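Local coordinates for L-hydantoinase (PDB 1GKR), which hydrolyses the ring amide of hydantoin derivatives, favouring aryl over alkyl ones, with two zinc ions per subunit and a stereoselectivity that depends on the substrate, at residues F51-V56 against E358-V363; I64-K69 against K110-Q115; A275-P280 against D415-T420; M344-G349 against L392-D397; S403-R406 against Y411-F414. All coordinates share one frame; numbering follows the deposited sequence.

Interaction 1 of 5, residues F51-V56 against E358-V363; sequences FVMPGV and ERLVEV
Pro-54 CD meets Val-361 CG1 at 4.0 Å, the two side chains lying at about a right angle. The one flat group with a defined surround, the guanidinium of Arg-359, takes no part in this meeting. Its edge, not its faces, receives the carboxylate of Glu-362 one turn on. NE (3.1 Å) and NH2 (2.9 Å) of Arg-359 both donate side-on to Glu-362 OE1, only 5° out of the guanidinium plane, while Arg-359 NH1 bonds to Glu-302 O; with all three nitrogens engaged, the group should have little freedom to turn.

Between strand and helix the contact is wholly apolar. Met-53 carries most of it from the strand. Its CG stands between the backbone N and the carbonyl carbon, and a bend at the last torsion (chi3 -90°) swings CE onto Leu-360 CD2 at 3.9 Å. Met-53 and Val-361 run past one another in opposite senses, with Met-53 CB 3.9 Å from Val-361 CG2. The two methyls of Val-361 thus divide the work, CG1 serving the proline and CG2 the methionine.

The local axes of strand 51-54 and helix 358-363 lie 9.3 Å apart at an angle of 22°, nearly parallel: helix-on-strand packing in an amidohydrolase of the TIM-barrel clan. Strand 51-62 is hydrogen-bonded here between strands 9-13 and 389-393, and farther along it carries zinc ligands His-60 and His-62. Helix 357-372 covers it, with Val-361 also on Val-12 and Leu-360 reaching back to Met-345 and Leu-346 of helix 341-350.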
# COMPACT_ATOMS: atom_id res chain seq x y z
N PHE A 51 -8.57 -35.67 -22.70
CA PHE A 51 -7.94 -34.36 -22.77
C PHE A 51 -6.55 -34.46 -23.38
O PHE A 51 -5.77 -35.37 -23.06
CB PHE A 51 -7.82 -33.76 -21.37
CG PHE A 51 -9.13 -33.37 -20.79
CD1 PHE A 51 -9.84 -32.30 -21.32
CD2 PHE A 51 -9.68 -34.10 -19.75
CE1 PHE A 51 -11.09 -31.95 -20.82
CE2 PHE A 51 -10.93 -33.77 -19.23
CZ PHE A 51 -11.64 -32.69 -19.77
N VAL A 52 -6.24 -33.53 -24.28
CA VAL A 52 -4.93 -33.48 -24.89
C VAL A 52 -4.35 -32.12 -24.54
O VAL A 52 -5.03 -31.11 -24.68
CB VAL A 52 -5.02 -33.64 -26.42
CG1 VAL A 52 -3.65 -33.40 -27.05
CG2 VAL A 52 -5.50 -35.04 -26.75
N MET A 53 -3.11 -32.09 -24.05
CA MET A 53 -2.47 -30.83 -23.68
C MET A 53 -1.06 -30.76 -24.25
O MET A 53 -0.51 -31.76 -24.69
CB MET A 53 -2.40 -30.69 -22.15
CG MET A 53 -1.54 -31.74 -21.49
SD MET A 53 -1.49 -31.55 -19.70
CE MET A 53 -0.12 -30.49 -19.52
N PRO A 54 -0.46 -29.55 -24.26
CA PRO A 54 0.90 -29.44 -24.80
C PRO A 54 1.86 -30.13 -23.84
O PRO A 54 1.56 -30.29 -22.65
CB PRO A 54 1.13 -27.93 -24.85
CG PRO A 54 -0.26 -27.37 -24.90
CD PRO A 54 -1.00 -28.22 -23.93
N GLY A 55 3.02 -30.54 -24.36
CA GLY A 55 3.99 -31.17 -23.50
C GLY A 55 4.37 -30.20 -22.40
O GLY A 55 4.42 -28.99 -22.62
N VAL A 56 4.61 -30.72 -21.21
CA VAL A 56 5.00 -29.86 -20.10
C VAL A 56 6.42 -29.33 -20.31
O VAL A 56 7.29 -30.07 -20.76
CB VAL A 56 4.97 -30.62 -18.78
CG1 VAL A 56 5.67 -29.81 -17.70
CG2 VAL A 56 3.52 -30.91 -18.40
N GLU A 358 -7.18 -25.63 -17.43
CA GLU A 358 -6.73 -24.46 -18.16
C GLU A 358 -5.60 -23.76 -17.45
O GLU A 358 -4.63 -23.34 -18.08
CB GLU A 358 -7.88 -23.48 -18.37
CG GLU A 358 -8.98 -23.99 -19.30
CD GLU A 358 -10.13 -24.64 -18.56
OE1 GLU A 358 -9.88 -25.34 -17.55
OE2 GLU A 358 -11.30 -24.46 -18.99
N ARG A 359 -5.71 -23.62 -16.14
CA ARG A 359 -4.66 -22.95 -15.38
C ARG A 359 -3.39 -23.81 -15.33
O ARG A 359 -2.27 -23.30 -15.45
CB ARG A 359 -5.15 -22.64 -13.98
CG ARG A 359 -4.05 -22.12 -13.09
CD ARG A 359 -4.38 -20.74 -12.60
NE ARG A 359 -4.24 -19.73 -13.63
CZ ARG A 359 -4.96 -18.60 -13.66
NH1 ARG A 359 -5.86 -18.36 -12.72
NH2 ARG A 359 -4.76 -17.72 -14.62
N LEU A 360 -3.58 -25.12 -15.17
CA LEU A 360 -2.46 -26.05 -15.12
C LEU A 360 -1.63 -25.92 -16.38
O LEU A 360 -0.41 -25.85 -16.31
CB LEU A 360 -2.96 -27.49 -14.98
CG LEU A 360 -1.88 -28.56 -14.80
CD1 LEU A 360 -2.44 -29.72 -14.01
CD2 LEU A 360 -1.37 -29.03 -16.14
N VAL A 361 -2.29 -25.88 -17.52
CA VAL A 361 -1.56 -25.75 -18.78
C VAL A 361 -0.84 -24.41 -18.87
O VAL A 361 0.23 -24.30 -19.48
CB VAL A 361 -2.51 -25.93 -19.98
CG1 VAL A 361 -1.87 -25.41 -21.26
CG2 VAL A 361 -2.81 -27.40 -20.14
N GLU A 362 -1.41 -23.39 -18.26
CA GLU A 362 -0.81 -22.06 -18.29
C GLU A 362 0.49 -22.00 -17.51
O GLU A 362 1.50 -21.48 -18.01
CB GLU A 362 -1.78 -21.02 -17.72
CG GLU A 362 -1.28 -19.60 -17.90
CD GLU A 362 -2.15 -18.58 -17.21
OE1 GLU A 362 -2.54 -18.83 -16.04
OE2 GLU A 362 -2.43 -17.52 -17.82
N VAL A 363 0.48 -22.54 -16.29
CA VAL A 363 1.67 -22.51 -15.44
C VAL A 363 2.72 -23.60 -15.71
O VAL A 363 3.89 -23.46 -15.33
CB VAL A 363 1.29 -22.57 -13.95
CG1 VAL A 363 0.32 -21.47 -13.61
CG2 VAL A 363 0.70 -23.91 -13.64

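Interaction 2 of 5, residues I64-K69 against K110-Q115; sequences IDMDLK and KKQAGQ
Gln-112 reaches from helix 103-116 to Met-66 and Lys-69, which belong to the loop after strand 51-62. In this amidohydrolase of the TIM-barrel clan, the loop directly follows the zinc ligands His-60 and His-62, and the side chain of Met-66 lies about 11 Å from that of His-62. The glutamine leaves the helix with CB pointing toward the loop. Its CG comes next, 4.4 Å from Met-66 SD, a loose van der Waals approach. A bend at chi2 (-92°) then turns the amide off the line of the chain. From CD, OE1 goes to Arg-116 NH2 in a weak hydrogen bond. NE2 stops 4.2 Å from Lys-69 NZ, the two side chains meeting at about a right angle; two nitrogen donors make no bond with each other, so this is proximity alone.

The nearby charges are gathered round Asp-65. Its OD2 forms a salt bridge with Arg-116 NH2, and Lys-69 NZ stands at a long 4.0 Å from the same oxygen, while Asp-65 OD1 accepts from Phe-75 N. The loop adds one more bond: Met-66 N donates to Asp-65 OD2 at 2.8 Å, approaching from above the carboxylate, 42° out of its plane.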
# COMPACT_ATOMS: atom_id res chain seq x y z
N ILE A 64 21.93 -32.78 -13.60
CA ILE A 64 23.34 -32.61 -13.24
C ILE A 64 24.29 -33.22 -14.24
O ILE A 64 24.96 -32.49 -14.98
CB ILE A 64 23.66 -33.22 -11.87
CG1 ILE A 64 22.66 -32.75 -10.82
CG2 ILE A 64 25.09 -32.83 -11.49
CD1 ILE A 64 22.96 -31.40 -10.21
N ASP A 65 24.36 -34.55 -14.25
CA ASP A 65 25.21 -35.33 -15.15
C ASP A 65 26.67 -34.91 -15.11
O ASP A 65 27.20 -34.56 -14.05
CB ASP A 65 24.68 -35.21 -16.59
CG ASP A 65 25.05 -36.40 -17.48
OD1 ASP A 65 24.41 -37.47 -17.36
OD2 ASP A 65 25.98 -36.26 -18.31
N MET A 66 27.33 -34.94 -16.27
CA MET A 66 28.73 -34.57 -16.39
C MET A 66 29.63 -35.41 -15.48
O MET A 66 29.34 -36.58 -15.25
CB MET A 66 28.91 -33.08 -16.13
CG MET A 66 28.02 -32.22 -17.02
SD MET A 66 28.15 -32.66 -18.79
CE MET A 66 29.43 -31.48 -19.31
N ASP A 67 30.69 -34.82 -14.94
CA ASP A 67 31.61 -35.58 -14.08
C ASP A 67 30.97 -36.22 -12.86
O ASP A 67 31.57 -37.08 -12.22
CB ASP A 67 32.79 -34.70 -13.64
CG ASP A 67 33.71 -34.33 -14.78
OD1 ASP A 67 33.49 -34.81 -15.92
OD2 ASP A 67 34.66 -33.55 -14.54
N LEU A 68 29.75 -35.82 -12.54
CA LEU A 68 29.07 -36.37 -11.38
C LEU A 68 27.92 -37.27 -11.78
O LEU A 68 27.07 -37.60 -10.95
CB LEU A 68 28.54 -35.23 -10.51
CG LEU A 68 29.55 -34.15 -10.11
CD1 LEU A 68 28.82 -33.05 -9.35
CD2 LEU A 68 30.66 -34.77 -9.26
N LYS A 69 27.88 -37.68 -13.04
CA LYS A 69 26.77 -38.48 -13.49
C LYS A 69 26.49 -39.76 -12.70
O LYS A 69 25.33 -40.14 -12.56
CB LYS A 69 26.90 -38.79 -14.99
CG LYS A 69 27.90 -39.84 -15.35
CD LYS A 69 28.15 -39.84 -16.86
CE LYS A 69 29.00 -38.64 -17.27
NZ LYS A 69 29.20 -38.56 -18.75
N LYS A 110 26.22 -29.05 -23.95
CA LYS A 110 25.28 -29.08 -25.05
C LYS A 110 25.51 -30.30 -25.94
O LYS A 110 24.56 -30.95 -26.40
CB LYS A 110 25.42 -27.81 -25.86
CG LYS A 110 24.68 -27.80 -27.17
CD LYS A 110 24.82 -26.42 -27.76
CE LYS A 110 24.55 -26.37 -29.24
NZ LYS A 110 24.88 -25.00 -29.73
N LYS A 111 26.78 -30.58 -26.19
CA LYS A 111 27.18 -31.70 -27.02
C LYS A 111 26.72 -32.99 -26.36
O LYS A 111 26.05 -33.82 -26.98
CB LYS A 111 28.70 -31.68 -27.17
CG LYS A 111 29.29 -32.72 -28.10
CD LYS A 111 30.80 -32.48 -28.16
CE LYS A 111 31.58 -33.74 -28.53
NZ LYS A 111 33.04 -33.52 -28.31
N GLN A 112 27.07 -33.14 -25.09
CA GLN A 112 26.70 -34.32 -24.32
C GLN A 112 25.19 -34.50 -24.24
O GLN A 112 24.65 -35.55 -24.60
CB GLN A 112 27.26 -34.19 -22.92
CG GLN A 112 28.76 -34.20 -22.87
CD GLN A 112 29.29 -35.59 -22.68
OE1 GLN A 112 28.93 -36.52 -23.42
NE2 GLN A 112 30.14 -35.76 -21.67
N ALA A 113 24.51 -33.47 -23.73
CA ALA A 113 23.06 -33.48 -23.58
C ALA A 113 22.38 -33.89 -24.87
O ALA A 113 21.43 -34.67 -24.86
CB ALA A 113 22.58 -32.10 -23.17
N GLY A 114 22.88 -33.36 -25.99
CA GLY A 114 22.30 -33.70 -27.27
C GLY A 114 22.46 -35.15 -27.69
O GLY A 114 21.67 -35.68 -28.46
N GLN A 115 23.49 -35.80 -27.17
CA GLN A 115 23.75 -37.18 -27.51
C GLN A 115 23.04 -38.17 -26.61
O GLN A 115 22.81 -39.32 -27.00
CB GLN A 115 25.24 -37.48 -27.45
CG GLN A 115 26.08 -36.72 -28.44
CD GLN A 115 27.57 -36.89 -28.15
OE1 GLN A 115 28.42 -36.34 -28.87
NE2 GLN A 115 27.89 -37.64 -27.10

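Interaction 3 of 5, residues A275-P280 against D415-T420; sequences AERIGP and DGMPVT
Two torsion patterns bring Arg-277 and Met-417 together. In Arg-277, CG lies between the backbone N and the carbonyl carbon (chi1 80°), and from there the chain runs extended to NE, carrying the guanidinium out toward Met-417. Met-417 does the bending: its CG is set beside the backbone N, and the torsion about CG-SD (chi3 -141°) directs the methyl to the arginine. The result is an edge-on meeting, with Met-417 CE 3.5 Å from Arg-277 NH2 and close to the guanidinium plane.

One face of that plane is lined from within the same helix by Ile-278, whose CG1 lies 3.7 Å above it, offset toward the rim. Ile-278 CD1 in turn comes to 4.4 Å from Met-417 CE, so a single methyl bridges a charged group and an aliphatic one. Arg-277 NH2 also has a weak, long ion pair with Asp-274. Met-417 packs in addition against Met-344 and Val-400.

Helix 275-278 ends at Gly-279, which takes a positive phi of 52°. The contact is plain packing, partly buried and away from the zinc site: it joins a one-turn helix of the amidohydrolase domain to the chain entering strand 418-428.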
# COMPACT_ATOMS: atom_id res chain seq x y z
N ALA A 275 6.60 -34.04 7.79
CA ALA A 275 8.01 -34.09 8.14
C ALA A 275 8.39 -35.36 8.88
O ALA A 275 9.40 -35.98 8.56
CB ALA A 275 8.38 -32.87 8.96
N GLU A 276 7.58 -35.75 9.85
CA GLU A 276 7.89 -36.94 10.62
C GLU A 276 7.94 -38.25 9.86
O GLU A 276 8.85 -39.05 10.07
CB GLU A 276 6.95 -37.06 11.81
CG GLU A 276 7.51 -36.42 13.06
CD GLU A 276 6.43 -36.13 14.08
OE1 GLU A 276 5.63 -37.05 14.39
OE2 GLU A 276 6.37 -34.97 14.58
N ARG A 277 6.99 -38.50 8.96
CA ARG A 277 7.02 -39.76 8.24
C ARG A 277 7.90 -39.75 7.00
O ARG A 277 8.42 -40.79 6.62
CB ARG A 277 5.60 -40.21 7.86
CG ARG A 277 5.03 -39.53 6.65
CD ARG A 277 3.53 -39.75 6.55
NE ARG A 277 2.95 -38.95 5.47
CZ ARG A 277 3.19 -39.16 4.18
NH1 ARG A 277 3.99 -40.15 3.80
NH2 ARG A 277 2.63 -38.37 3.26
N ILE A 278 8.09 -38.58 6.37
CA ILE A 278 8.92 -38.50 5.16
C ILE A 278 10.36 -38.14 5.49
O ILE A 278 11.29 -38.46 4.74
CB ILE A 278 8.35 -37.47 4.17
CG1 ILE A 278 6.99 -37.95 3.67
CG2 ILE A 278 9.29 -37.29 2.99
CD1 ILE A 278 6.26 -36.92 2.84
N GLY A 279 10.55 -37.46 6.61
CA GLY A 279 11.89 -37.09 7.03
C GLY A 279 12.75 -36.37 6.01
O GLY A 279 12.27 -35.50 5.28
N PRO A 280 14.03 -36.74 5.92
CA PRO A 280 15.01 -36.14 5.00
C PRO A 280 14.66 -36.16 3.53
O PRO A 280 15.23 -35.40 2.75
CB PRO A 280 16.29 -36.92 5.31
CG PRO A 280 15.77 -38.28 5.67
CD PRO A 280 14.57 -37.97 6.54
N ASP A 415 6.55 -41.11 -2.67
CA ASP A 415 6.50 -42.56 -2.73
C ASP A 415 5.28 -43.09 -1.98
O ASP A 415 5.00 -42.66 -0.86
CB ASP A 415 7.80 -43.13 -2.16
CG ASP A 415 8.04 -44.57 -2.57
OD1 ASP A 415 7.66 -44.97 -3.70
OD2 ASP A 415 8.64 -45.30 -1.76
N GLY A 416 4.55 -43.99 -2.63
CA GLY A 416 3.37 -44.58 -2.01
C GLY A 416 2.07 -43.82 -2.17
O GLY A 416 0.98 -44.39 -2.03
N MET A 417 2.15 -42.52 -2.46
CA MET A 417 0.95 -41.72 -2.62
C MET A 417 0.13 -42.10 -3.84
O MET A 417 0.66 -42.56 -4.85
CB MET A 417 1.30 -40.25 -2.69
CG MET A 417 1.50 -39.65 -1.34
SD MET A 417 1.89 -37.91 -1.50
CE MET A 417 3.16 -37.79 -0.17
N PRO A 418 -1.19 -41.92 -3.75
CA PRO A 418 -2.09 -42.25 -4.86
C PRO A 418 -1.98 -41.30 -6.04
O PRO A 418 -1.65 -40.12 -5.88
CB PRO A 418 -3.46 -42.22 -4.21
CG PRO A 418 -3.31 -41.18 -3.17
CD PRO A 418 -1.96 -41.49 -2.57
N VAL A 419 -2.26 -41.84 -7.22
CA VAL A 419 -2.22 -41.10 -8.47
C VAL A 419 -3.53 -41.39 -9.20
O VAL A 419 -3.81 -42.55 -9.52
CB VAL A 419 -1.05 -41.59 -9.33
CG1 VAL A 419 -1.07 -40.90 -10.68
CG2 VAL A 419 0.26 -41.33 -8.60
N THR A 420 -4.32 -40.36 -9.48
CA THR A 420 -5.59 -40.57 -10.17
C THR A 420 -5.61 -39.98 -11.58
O THR A 420 -6.60 -40.08 -12.29
CB THR A 420 -6.76 -39.96 -9.37
OG1 THR A 420 -6.55 -38.55 -9.20
CG2 THR A 420 -6.88 -40.63 -8.01

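Interaction 4 of 5, residues M344-G349 against L392-D397; sequences MMLTNG and LDLDID
Leu-346 faces two leucines of the opposing chain and meets each at a different inclination. Against Leu-394 it stands at about a right angle, branch point to methyl, with Leu-346 CG 3.7 Å from Leu-394 CD1. Against Leu-392 the crossing is oblique and the roles are exchanged: a methyl of the helix residue meets a branch point of the strand residue, Leu-346 CD2 lying 4.2 Å from Leu-392 CG. Of the two partners, Leu-392 already points its CB at the helix. Leu-394 does not, and only the far part of its side chain makes the approach, with CG set beside the backbone N (chi1 -70°).

Helix 341-350 packs among the helices of the TIM-barrel clan domain, whereas strand 389-393 pairs antiparallel with strands 51-62 and 418-428, consistent with the small β-sandwich that accompanies the barrel in hydantoinases. The contact would then lie at the junction of the two.

Beyond Leu-392 the strand gives way to a loop through an Asx turn. Asp-393, whose CB points away from the helix, accepts from Asp-395 N at 3.0 Å through OD1, nearly along the C-O direction; the residue between, Leu-394, is one of the two that touch the helix. On the other side of the contact, the helix widens into a pi-type turn at 346-349. Gly-349 N keeps a weak bond to Met-345 O. Next to Leu-346, Thr-347 OG1 accepts from Thr-420 N and is also linked to Pro-343 O of its own helix.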
# COMPACT_ATOMS: atom_id res chain seq x y z
N MET A 344 1.12 -35.49 -9.92
CA MET A 344 0.80 -34.97 -8.61
C MET A 344 -0.16 -33.79 -8.74
O MET A 344 -1.11 -33.69 -7.97
CB MET A 344 2.08 -34.58 -7.88
CG MET A 344 2.16 -35.14 -6.46
SD MET A 344 1.72 -36.90 -6.40
CE MET A 344 0.99 -37.01 -4.82
N MET A 345 0.08 -32.90 -9.71
CA MET A 345 -0.79 -31.74 -9.92
C MET A 345 -2.16 -32.17 -10.44
O MET A 345 -3.19 -31.65 -10.02
CB MET A 345 -0.16 -30.76 -10.92
CG MET A 345 1.10 -30.09 -10.44
SD MET A 345 0.97 -29.51 -8.74
CE MET A 345 -0.28 -28.24 -8.88
N LEU A 346 -2.15 -33.12 -11.37
CA LEU A 346 -3.37 -33.65 -11.93
C LEU A 346 -4.20 -34.31 -10.83
O LEU A 346 -5.40 -34.09 -10.72
CB LEU A 346 -3.01 -34.69 -12.99
CG LEU A 346 -3.28 -34.40 -14.46
CD1 LEU A 346 -3.23 -32.92 -14.77
CD2 LEU A 346 -2.26 -35.19 -15.27
N THR A 347 -3.54 -35.12 -10.01
CA THR A 347 -4.19 -35.84 -8.93
C THR A 347 -4.74 -35.00 -7.78
O THR A 347 -5.93 -35.09 -7.47
CB THR A 347 -3.22 -36.90 -8.34
OG1 THR A 347 -3.00 -37.93 -9.31
CG2 THR A 347 -3.78 -37.52 -7.08
N ASN A 348 -3.90 -34.20 -7.15
CA ASN A 348 -4.35 -33.40 -6.02
C ASN A 348 -4.83 -32.01 -6.36
O ASN A 348 -5.30 -31.27 -5.48
CB ASN A 348 -3.23 -33.31 -4.99
CG ASN A 348 -2.74 -34.67 -4.56
OD1 ASN A 348 -3.47 -35.43 -3.93
ND2 ASN A 348 -1.51 -34.99 -4.92
N GLY A 349 -4.70 -31.64 -7.63
CA GLY A 349 -5.15 -30.33 -8.08
C GLY A 349 -6.40 -30.44 -8.93
O GLY A 349 -7.51 -30.12 -8.49
N LEU A 392 -4.09 -37.37 -21.92
CA LEU A 392 -4.28 -37.59 -20.50
C LEU A 392 -5.35 -38.61 -20.16
O LEU A 392 -6.17 -38.96 -20.99
CB LEU A 392 -4.64 -36.27 -19.81
CG LEU A 392 -3.52 -35.39 -19.25
CD1 LEU A 392 -2.38 -35.26 -20.23
CD2 LEU A 392 -4.11 -34.04 -18.93
N ASP A 393 -5.32 -39.09 -18.94
CA ASP A 393 -6.32 -40.02 -18.46
C ASP A 393 -6.54 -39.59 -17.02
O ASP A 393 -5.71 -39.87 -16.14
CB ASP A 393 -5.80 -41.46 -18.50
CG ASP A 393 -6.90 -42.47 -18.23
OD1 ASP A 393 -7.70 -42.27 -17.30
OD2 ASP A 393 -6.95 -43.48 -18.96
N LEU A 394 -7.64 -38.88 -16.77
CA LEU A 394 -7.94 -38.40 -15.43
C LEU A 394 -8.74 -39.40 -14.62
O LEU A 394 -9.27 -39.08 -13.56
CB LEU A 394 -8.69 -37.07 -15.48
CG LEU A 394 -7.93 -35.82 -15.94
CD1 LEU A 394 -6.44 -35.96 -15.64
CD2 LEU A 394 -8.12 -35.62 -17.41
N ASP A 395 -8.83 -40.63 -15.11
CA ASP A 395 -9.57 -41.64 -14.38
C ASP A 395 -8.72 -42.89 -14.14
O ASP A 395 -9.08 -44.00 -14.52
CB ASP A 395 -10.85 -41.97 -15.12
CG ASP A 395 -11.71 -42.94 -14.36
OD1 ASP A 395 -11.91 -42.72 -13.14
OD2 ASP A 395 -12.18 -43.91 -14.98
N ILE A 396 -7.59 -42.68 -13.48
CA ILE A 396 -6.64 -43.73 -13.16
C ILE A 396 -6.68 -43.98 -11.66
O ILE A 396 -7.14 -43.15 -10.88
CB ILE A 396 -5.20 -43.30 -13.52
CG1 ILE A 396 -5.09 -43.07 -15.02
CG2 ILE A 396 -4.21 -44.32 -13.06
CD1 ILE A 396 -5.54 -44.26 -15.86
N ASP A 397 -6.21 -45.15 -11.27
CA ASP A 397 -6.14 -45.51 -9.86
C ASP A 397 -4.85 -46.28 -9.71
O ASP A 397 -4.72 -47.38 -10.23
CB ASP A 397 -7.31 -46.37 -9.45
CG ASP A 397 -7.24 -46.78 -8.00
OD1 ASP A 397 -7.17 -45.88 -7.13
OD2 ASP A 397 -7.24 -48.00 -7.73

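Interaction 5 of 5, residues S403-R406 against Y411-F414; sequences SQFR and YSPF
Phe-405 packs on Ser-412 through the bond between CE2 and CZ of its ring: each of these two atoms lies 3.6 Å from Ser-412 CB. The serine carbon comes in obliquely, as does a second neighbour, the carbonyl oxygen Tyr-411 O, 3.7 Å from Phe-405 CE2. Within the two segments the phenyl ring thus rests against a stretch of backbone and one short side chain. Glu-339 and Thr-340 pack on it from a neighbouring loop.

Hydrogen bonds form a separate set, and none crosses between the segments. Ser-412 places OG anti to its backbone N (chi1 161°), which leaves the oxygen pointing forward along the chain to accept from Phe-414 N at 3.0 Å, the bond of an ST turn. The CB of Tyr-411 points away from Phe-405, and its hydroxyl bonds to His-316 O; its ring also meets that of Tyr-281, with planes about 60° apart. The side chain of Tyr-411 lies about 13 Å from a zinc ion, outside the coordination shell. On the other segment, Arg-406 N bonds to Glu-339 OE1.

Division of labour follows from this chemistry. The serine hydroxyl accepts within its own turn, and CB is the surface it offers to the buried phenyl ring. Across the two segments the contact is therefore van der Waals in kind, while the hydrogen bonds run within a turn or to other residues.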
# COMPACT_ATOMS: atom_id res chain seq x y z
N SER A 403 10.60 -46.98 -6.71
CA SER A 403 11.52 -48.01 -7.18
C SER A 403 11.37 -48.28 -8.67
O SER A 403 12.23 -48.91 -9.27
CB SER A 403 11.30 -49.31 -6.43
OG SER A 403 9.99 -49.79 -6.68
N GLN A 404 10.26 -47.82 -9.24
CA GLN A 404 9.99 -48.00 -10.66
C GLN A 404 10.51 -46.82 -11.48
O GLN A 404 10.44 -46.84 -12.71
CB GLN A 404 8.49 -48.17 -10.91
CG GLN A 404 7.90 -49.42 -10.30
CD GLN A 404 8.72 -50.66 -10.63
OE1 GLN A 404 8.91 -50.99 -11.81
NE2 GLN A 404 9.21 -51.35 -9.60
N PHE A 405 11.01 -45.80 -10.80
CA PHE A 405 11.54 -44.62 -11.46
C PHE A 405 12.58 -44.98 -12.49
O PHE A 405 13.40 -45.88 -12.28
CB PHE A 405 12.18 -43.67 -10.44
CG PHE A 405 11.20 -42.80 -9.71
CD1 PHE A 405 9.82 -43.02 -9.83
CD2 PHE A 405 11.65 -41.78 -8.88
CE1 PHE A 405 8.92 -42.23 -9.13
CE2 PHE A 405 10.75 -40.98 -8.17
CZ PHE A 405 9.38 -41.20 -8.30
N ARG A 406 12.56 -44.27 -13.61
CA ARG A 406 13.51 -44.53 -14.68
C ARG A 406 14.82 -43.78 -14.46
O ARG A 406 15.82 -44.05 -15.12
CB ARG A 406 12.88 -44.10 -16.00
CG ARG A 406 11.45 -44.59 -16.14
CD ARG A 406 11.43 -46.07 -16.35
NE ARG A 406 12.12 -46.41 -17.59
CZ ARG A 406 12.89 -47.49 -17.76
NH1 ARG A 406 13.08 -48.35 -16.76
NH2 ARG A 406 13.47 -47.71 -18.94
N TYR A 411 14.02 -42.86 -5.25
CA TYR A 411 13.28 -42.54 -4.03
C TYR A 411 12.51 -41.25 -4.24
O TYR A 411 12.84 -40.46 -5.13
CB TYR A 411 14.23 -42.42 -2.84
CG TYR A 411 15.28 -41.36 -2.98
CD1 TYR A 411 15.01 -40.04 -2.62
CD2 TYR A 411 16.55 -41.67 -3.47
CE1 TYR A 411 15.98 -39.06 -2.73
CE2 TYR A 411 17.53 -40.68 -3.59
CZ TYR A 411 17.23 -39.38 -3.22
OH TYR A 411 18.19 -38.41 -3.33
N SER A 412 11.47 -41.02 -3.45
CA SER A 412 10.67 -39.83 -3.65
C SER A 412 9.81 -39.51 -2.45
O SER A 412 9.33 -40.42 -1.78
CB SER A 412 9.78 -40.02 -4.87
OG SER A 412 8.69 -39.12 -4.86
N PRO A 413 9.59 -38.22 -2.17
CA PRO A 413 8.77 -37.75 -1.05
C PRO A 413 7.32 -38.22 -1.25
O PRO A 413 6.56 -38.37 -0.30
CB PRO A 413 8.86 -36.23 -1.15
CG PRO A 413 10.07 -35.99 -1.96
CD PRO A 413 10.08 -37.08 -2.97
N PHE A 414 6.97 -38.46 -2.51
CA PHE A 414 5.62 -38.88 -2.88
C PHE A 414 5.47 -40.39 -2.94
O PHE A 414 4.39 -40.89 -3.23
CB PHE A 414 5.26 -38.30 -4.26
CG PHE A 414 5.47 -36.82 -4.36
CD1 PHE A 414 4.76 -35.95 -3.53
CD2 PHE A 414 6.38 -36.30 -5.26
CE1 PHE A 414 4.97 -34.58 -3.61
CE2 PHE A 414 6.59 -34.92 -5.34
CZ PHE A 414 5.88 -34.06 -4.51

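Read from the N terminus, interaction 1 opens first, at the strand leading to the zinc ligands, and closes its loop some 300 residues later on helix 357-372. Interaction 2 falls entirely within that span, joining the loop after strand 51-62 to helix 103-116. Interaction 3 also opens within it but closes beyond, at residues 415-420, and so crosses interaction 1. Interaction 4 likewise crosses interaction 1, while lying inside the span of interaction 3 together with the very short loop of interaction 5, which follows in series. Interactions 1 and 4 touch and join helices 357-372 and 341-350 to strands 51-62 and 389-393, probably at the edge of the β-sandwich; interactions 3, 4 and 5 touch one another; interaction 2 stands apart.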